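Local coordinates for protein nucleoside kinase (Methanococcus jannaschii, PDB 2C4E) that phosphorylates nucleosides such as inosine, guanosine and cytidine to their monophosphates, with ATP as the preferred phosphate donor and magnesium or manganese as cofactor, at residues 89-100 / 112-123. Numbering follows the deposited sequence.
Sequences YYSEEEETPKAW and FFLWGAAKHYKE
Pro97 packs its CB against CZ of Phe113, 3.6 Å away, while Leu114, on the other face of the hairpin, reaches Trp100 CH2 with CD2, which also lies 3.5 Å from Glu95 CD. Lys98 and Leu114 form an antiparallel hydrogen-bonded pair. Past Leu114, Gly116, where a side chain would run into Glu95 O, leads at positive phi into the 3-10 segment 117-123, whose Ala117 N bonds Glu95 O at 3.0 Å. Along this segment, His120 CG lies beside its backbone N, anti to the carbonyl carbon (chi1 -70°), which sets the ring between Tyr89 CE1 over one face and Lys119 CD over the other; the Tyr89 and His120 planes are oblique, 50° apart. NE2 of His120 shares a 2.6 Å hydrogen bond with Ser91 OG, and ND1 donates almost straight (172°) to Glu123 OE1. A leucine in place of the histidine would probably leave Ser91 OG and Glu123 OE1 without this common partner. Outermost, Lys119 NZ bridges Glu93 OE2, from above its carboxylate plane, and Glu123 OE2. Phe112 and Phe113 bind substrate, and strand 98-103 lies between 109-114 and 15-21 in the lid sheet, which Phe113 and Leu114 extend into the second subunit by parallel pairing; strand 89-90 pairs with 64-65.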
loop_
_atom_site.group_PDB
_atom_site.type_symbol
_atom_site.label_atom_id
_atom_site.label_comp_id
_atom_site.label_asym_id
_atom_site.label_seq_id
_atom_site.Cartn_x
_atom_site.Cartn_y
_atom_site.Cartn_z
ATOM N N TYR A 89 7.241 -1.545 -22.510
ATOM C CA TYR A 89 5.900 -1.135 -22.875
ATOM C C TYR A 89 5.400 -0.154 -21.821
ATOM O O TYR A 89 5.410 -0.461 -20.637
ATOM C CB TYR A 89 4.961 -2.341 -22.949
ATOM C CG TYR A 89 3.554 -1.942 -23.312
ATOM C CD1 TYR A 89 2.614 -1.663 -22.324
ATOM C CD2 TYR A 89 3.178 -1.793 -24.645
ATOM C CE1 TYR A 89 1.322 -1.267 -22.659
ATOM C CE2 TYR A 89 1.892 -1.399 -24.988
ATOM C CZ TYR A 89 0.972 -1.142 -23.989
ATOM O OH TYR A 89 -0.308 -0.753 -24.309
ATOM N N TYR A 90 4.975 1.029 -22.259
ATOM C CA TYR A 90 4.458 2.058 -21.365
ATOM C C TYR A 90 2.939 2.097 -21.471
ATOM O O TYR A 90 2.391 2.364 -22.545
ATOM C CB TYR A 90 5.020 3.428 -21.751
ATOM C CG TYR A 90 6.444 3.668 -21.303
ATOM C CD1 TYR A 90 7.519 3.082 -21.968
ATOM C CD2 TYR A 90 6.714 4.498 -20.219
ATOM C CE1 TYR A 90 8.826 3.318 -21.556
ATOM C CE2 TYR A 90 8.006 4.742 -19.806
ATOM C CZ TYR A 90 9.059 4.150 -20.470
ATOM O OH TYR A 90 10.339 4.399 -20.045
ATOM N N SER A 91 2.260 1.831 -20.360
ATOM C CA SER A 91 0.803 1.853 -20.318
ATOM C C SER A 91 0.309 3.283 -20.122
ATOM O O SER A 91 0.902 4.051 -19.365
ATOM C CB SER A 91 0.287 0.974 -19.179
ATOM O OG SER A 91 -1.129 0.953 -19.159
ATOM N N GLU A 92 -0.773 3.629 -20.813
ATOM C CA GLU A 92 -1.429 4.923 -20.649
ATOM C C GLU A 92 -2.435 4.875 -19.494
ATOM O O GLU A 92 -2.682 5.889 -18.837
ATOM C CB GLU A 92 -2.157 5.321 -21.948
ATOM C CG GLU A 92 -1.291 5.295 -23.206
ATOM C CD GLU A 92 -2.023 5.785 -24.445
ATOM O OE1 GLU A 92 -2.983 5.112 -24.890
ATOM O OE2 GLU A 92 -1.647 6.853 -24.980
ATOM N N GLU A 93 -3.005 3.694 -19.252
ATOM C CA GLU A 93 -4.158 3.526 -18.358
ATOM C C GLU A 93 -3.808 3.023 -16.949
ATOM O O GLU A 93 -4.390 3.487 -15.952
ATOM C CB GLU A 93 -5.196 2.585 -19.001
ATOM C CG GLU A 93 -4.607 1.326 -19.660
ATOM C CD GLU A 93 -5.642 0.240 -19.930
ATOM O OE1 GLU A 93 -6.747 0.293 -19.344
ATOM O OE2 GLU A 93 -5.360 -0.660 -20.746
ATOM N N GLU A 94 -2.871 2.076 -16.882
ATOM C CA GLU A 94 -2.494 1.406 -15.649
ATOM C C GLU A 94 -1.284 2.103 -15.041
ATOM O O GLU A 94 -0.461 2.668 -15.774
ATOM C CB GLU A 94 -2.172 -0.084 -15.926
ATOM C CG GLU A 94 -3.236 -0.842 -16.736
ATOM C CD GLU A 94 -4.619 -0.764 -16.109
ATOM O OE1 GLU A 94 -4.717 -0.728 -14.857
ATOM O OE2 GLU A 94 -5.613 -0.734 -16.863
ATOM N N GLU A 95 -1.155 2.025 -13.713
ATOM C CA GLU A 95 0.122 2.341 -13.033
ATOM C C GLU A 95 1.145 1.184 -13.038
ATOM O O GLU A 95 0.793 0.030 -13.305
ATOM C CB GLU A 95 -0.125 2.737 -11.574
ATOM C CG GLU A 95 -0.523 1.599 -10.635
ATOM C CD GLU A 95 -1.058 2.123 -9.304
ATOM O OE1 GLU A 95 -0.256 2.602 -8.466
ATOM O OE2 GLU A 95 -2.287 2.078 -9.090
ATOM N N THR A 96 2.409 1.517 -12.715
ATOM C CA THR A 96 3.534 0.567 -12.657
ATOM C C THR A 96 3.308 -0.475 -11.547
ATOM O O THR A 96 2.842 -0.098 -10.473
ATOM C CB THR A 96 4.853 1.346 -12.354
ATOM O OG1 THR A 96 5.072 2.342 -13.366
ATOM C CG2 THR A 96 6.105 0.437 -12.405
ATOM N N PRO A 97 3.640 -1.764 -11.757
ATOM C CA PRO A 97 3.496 -2.754 -10.678
ATOM C C PRO A 97 4.198 -2.335 -9.385
ATOM O O PRO A 97 5.277 -1.733 -9.429
ATOM C CB PRO A 97 4.153 -4.017 -11.267
ATOM C CG PRO A 97 3.941 -3.876 -12.740
ATOM C CD PRO A 97 4.110 -2.392 -13.009
ATOM N N LYS A 98 3.582 -2.644 -8.248
ATOM C CA LYS A 98 4.116 -2.238 -6.938
ATOM C C LYS A 98 3.961 -3.351 -5.908
ATOM O O LYS A 98 3.016 -4.121 -5.987
ATOM C CB LYS A 98 3.397 -0.984 -6.445
ATOM C CG LYS A 98 3.766 0.262 -7.226
ATOM C CD LYS A 98 2.821 1.412 -6.964
ATOM C CE LYS A 98 3.102 2.573 -7.917
ATOM N NZ LYS A 98 2.483 2.358 -9.282
ATOM N N ALA A 99 4.908 -3.444 -4.974
ATOM C CA ALA A 99 4.832 -4.402 -3.879
ATOM C C ALA A 99 4.739 -3.630 -2.565
ATOM O O ALA A 99 5.667 -2.908 -2.224
ATOM C CB ALA A 99 6.066 -5.326 -3.891
ATOM N N TRP A 100 3.607 -3.771 -1.871
ATOM C CA TRP A 100 3.329 -3.108 -0.582
ATOM C C TRP A 100 3.506 -4.079 0.579
ATOM O O TRP A 100 2.618 -4.916 0.836
ATOM C CB TRP A 100 1.885 -2.604 -0.508
ATOM C CG TRP A 100 1.562 -1.381 -1.310
ATOM C CD1 TRP A 100 2.305 -0.244 -1.430
ATOM C CD2 TRP A 100 0.385 -1.173 -2.093
ATOM N NE1 TRP A 100 1.665 0.658 -2.248
ATOM C CE2 TRP A 100 0.484 0.111 -2.672
ATOM C CE3 TRP A 100 -0.747 -1.950 -2.375
ATOM C CZ2 TRP A 100 -0.499 0.634 -3.518
ATOM C CZ3 TRP A 100 -1.723 -1.431 -3.213
ATOM C CH2 TRP A 100 -1.593 -0.152 -3.772
ATOM N N PHE A 112 2.111 -7.885 -0.547
ATOM C CA PHE A 112 1.090 -7.755 -1.590
ATOM C C PHE A 112 1.735 -7.272 -2.891
ATOM O O PHE A 112 2.714 -6.528 -2.851
ATOM C CB PHE A 112 0.025 -6.754 -1.159
ATOM C CG PHE A 112 -0.895 -7.250 -0.068
ATOM C CD1 PHE A 112 -1.049 -6.523 1.107
ATOM C CD2 PHE A 112 -1.620 -8.427 -0.223
ATOM C CE1 PHE A 112 -1.895 -6.966 2.112
ATOM C CE2 PHE A 112 -2.468 -8.875 0.779
ATOM C CZ PHE A 112 -2.606 -8.142 1.947
ATOM N N PHE A 113 1.198 -7.685 -4.041
ATOM C CA PHE A 113 1.746 -7.265 -5.335
ATOM C C PHE A 113 0.660 -6.699 -6.253
ATOM O O PHE A 113 -0.234 -7.420 -6.694
ATOM C CB PHE A 113 2.459 -8.422 -6.030
ATOM C CG PHE A 113 3.154 -8.020 -7.297
ATOM C CD1 PHE A 113 4.286 -7.216 -7.255
ATOM C CD2 PHE A 113 2.672 -8.433 -8.538
ATOM C CE1 PHE A 113 4.934 -6.839 -8.425
ATOM C CE2 PHE A 113 3.313 -8.058 -9.703
ATOM C CZ PHE A 113 4.445 -7.261 -9.652
ATOM N N LEU A 114 0.717 -5.392 -6.500
ATOM C CA LEU A 114 -0.210 -4.735 -7.413
ATOM C C LEU A 114 0.194 -5.036 -8.861
ATOM O O LEU A 114 1.218 -4.570 -9.333
ATOM C CB LEU A 114 -0.226 -3.223 -7.159
ATOM C CG LEU A 114 -1.244 -2.394 -7.943
ATOM C CD1 LEU A 114 -2.651 -2.884 -7.684
ATOM C CD2 LEU A 114 -1.122 -0.927 -7.564
ATOM N N TRP A 115 -0.650 -5.797 -9.548
ATOM C CA TRP A 115 -0.407 -6.256 -10.919
ATOM C C TRP A 115 -0.276 -5.087 -11.899
ATOM O O TRP A 115 0.673 -5.029 -12.670
ATOM C CB TRP A 115 -1.570 -7.162 -11.314
ATOM C CG TRP A 115 -1.417 -7.926 -12.573
ATOM C CD1 TRP A 115 -2.265 -7.895 -13.634
ATOM C CD2 TRP A 115 -0.404 -8.886 -12.890
ATOM N NE1 TRP A 115 -1.834 -8.761 -14.605
ATOM C CE2 TRP A 115 -0.687 -9.378 -14.177
ATOM C CE3 TRP A 115 0.730 -9.370 -12.228
ATOM C CZ2 TRP A 115 0.114 -10.330 -14.810
ATOM C CZ3 TRP A 115 1.520 -10.322 -12.858
ATOM C CH2 TRP A 115 1.208 -10.787 -14.133
ATOM N N GLY A 116 -1.225 -4.146 -11.838
ATOM C CA GLY A 116 -1.181 -2.925 -12.632
ATOM C C GLY A 116 -0.975 -3.146 -14.129
ATOM O O GLY A 116 -1.774 -3.857 -14.773
ATOM N N ALA A 117 0.115 -2.559 -14.654
ATOM C CA ALA A 117 0.457 -2.593 -16.089
ATOM C C ALA A 117 0.884 -3.963 -16.624
ATOM O O ALA A 117 0.943 -4.160 -17.839
ATOM C CB ALA A 117 1.563 -1.569 -16.386
ATOM N N ALA A 118 1.219 -4.895 -15.731
ATOM C CA ALA A 118 1.453 -6.290 -16.122
ATOM C C ALA A 118 0.238 -6.934 -16.813
ATOM O O ALA A 118 0.368 -7.969 -17.476
ATOM C CB ALA A 118 1.868 -7.113 -14.911
ATOM N N LYS A 119 -0.941 -6.329 -16.671
ATOM C CA LYS A 119 -2.112 -6.790 -17.420
ATOM C C LYS A 119 -1.852 -6.784 -18.935
ATOM O O LYS A 119 -2.500 -7.515 -19.680
ATOM C CB LYS A 119 -3.372 -5.971 -17.066
ATOM C CG LYS A 119 -3.378 -4.533 -17.575
ATOM C CD LYS A 119 -3.849 -4.442 -19.015
ATOM C CE LYS A 119 -4.788 -3.313 -19.253
ATOM N NZ LYS A 119 -5.444 -3.410 -20.592
ATOM N N HIS A 120 -0.910 -5.956 -19.384
ATOM C CA HIS A 120 -0.656 -5.789 -20.813
ATOM C C HIS A 120 0.123 -6.946 -21.449
ATOM O O HIS A 120 0.087 -7.071 -22.670
ATOM C CB HIS A 120 0.080 -4.467 -21.097
ATOM C CG HIS A 120 -0.756 -3.248 -20.882
ATOM N ND1 HIS A 120 -1.865 -2.958 -21.649
ATOM C CD2 HIS A 120 -0.652 -2.246 -19.977
ATOM C CE1 HIS A 120 -2.402 -1.828 -21.229
ATOM N NE2 HIS A 120 -1.683 -1.373 -20.221
ATOM N N TYR A 121 0.833 -7.772 -20.671
ATOM C CA TYR A 121 1.581 -8.883 -21.276
ATOM C C TYR A 121 0.710 -9.758 -22.185
ATOM O O TYR A 121 1.153 -10.159 -23.249
ATOM C CB TYR A 121 2.280 -9.781 -20.237
ATOM C CG TYR A 121 3.463 -9.133 -19.557
ATOM C CD1 TYR A 121 3.382 -8.741 -18.226
ATOM C CD2 TYR A 121 4.649 -8.878 -20.246
ATOM C CE1 TYR A 121 4.442 -8.147 -17.587
ATOM C CE2 TYR A 121 5.724 -8.276 -19.608
ATOM C CZ TYR A 121 5.611 -7.918 -18.273
ATOM O OH TYR A 121 6.644 -7.303 -17.622
ATOM N N LYS A 122 -0.522 -10.052 -21.778
ATOM C CA LYS A 122 -1.394 -10.901 -22.603
ATOM C C LYS A 122 -1.797 -10.259 -23.941
ATOM O O LYS A 122 -2.265 -10.949 -24.843
ATOM C CB LYS A 122 -2.624 -11.372 -21.812
ATOM C CG LYS A 122 -3.592 -10.284 -21.402
ATOM C CD LYS A 122 -4.729 -10.873 -20.549
ATOM C CE LYS A 122 -5.457 -9.825 -19.722
ATOM N NZ LYS A 122 -4.523 -8.947 -18.955
ATOM N N GLU A 123 -1.617 -8.948 -24.066
ATOM C CA GLU A 123 -1.851 -8.238 -25.327
ATOM C C GLU A 123 -0.637 -8.251 -26.255
ATOM O O GLU A 123 -0.748 -7.877 -27.416
ATOM C CB GLU A 123 -2.216 -6.777 -25.051
ATOM C CG GLU A 123 -3.489 -6.574 -24.241
ATOM C CD GLU A 123 -3.505 -5.251 -23.489
ATOM O OE1 GLU A 123 -2.786 -4.302 -23.889
ATOM O OE2 GLU A 123 -4.241 -5.163 -22.487
#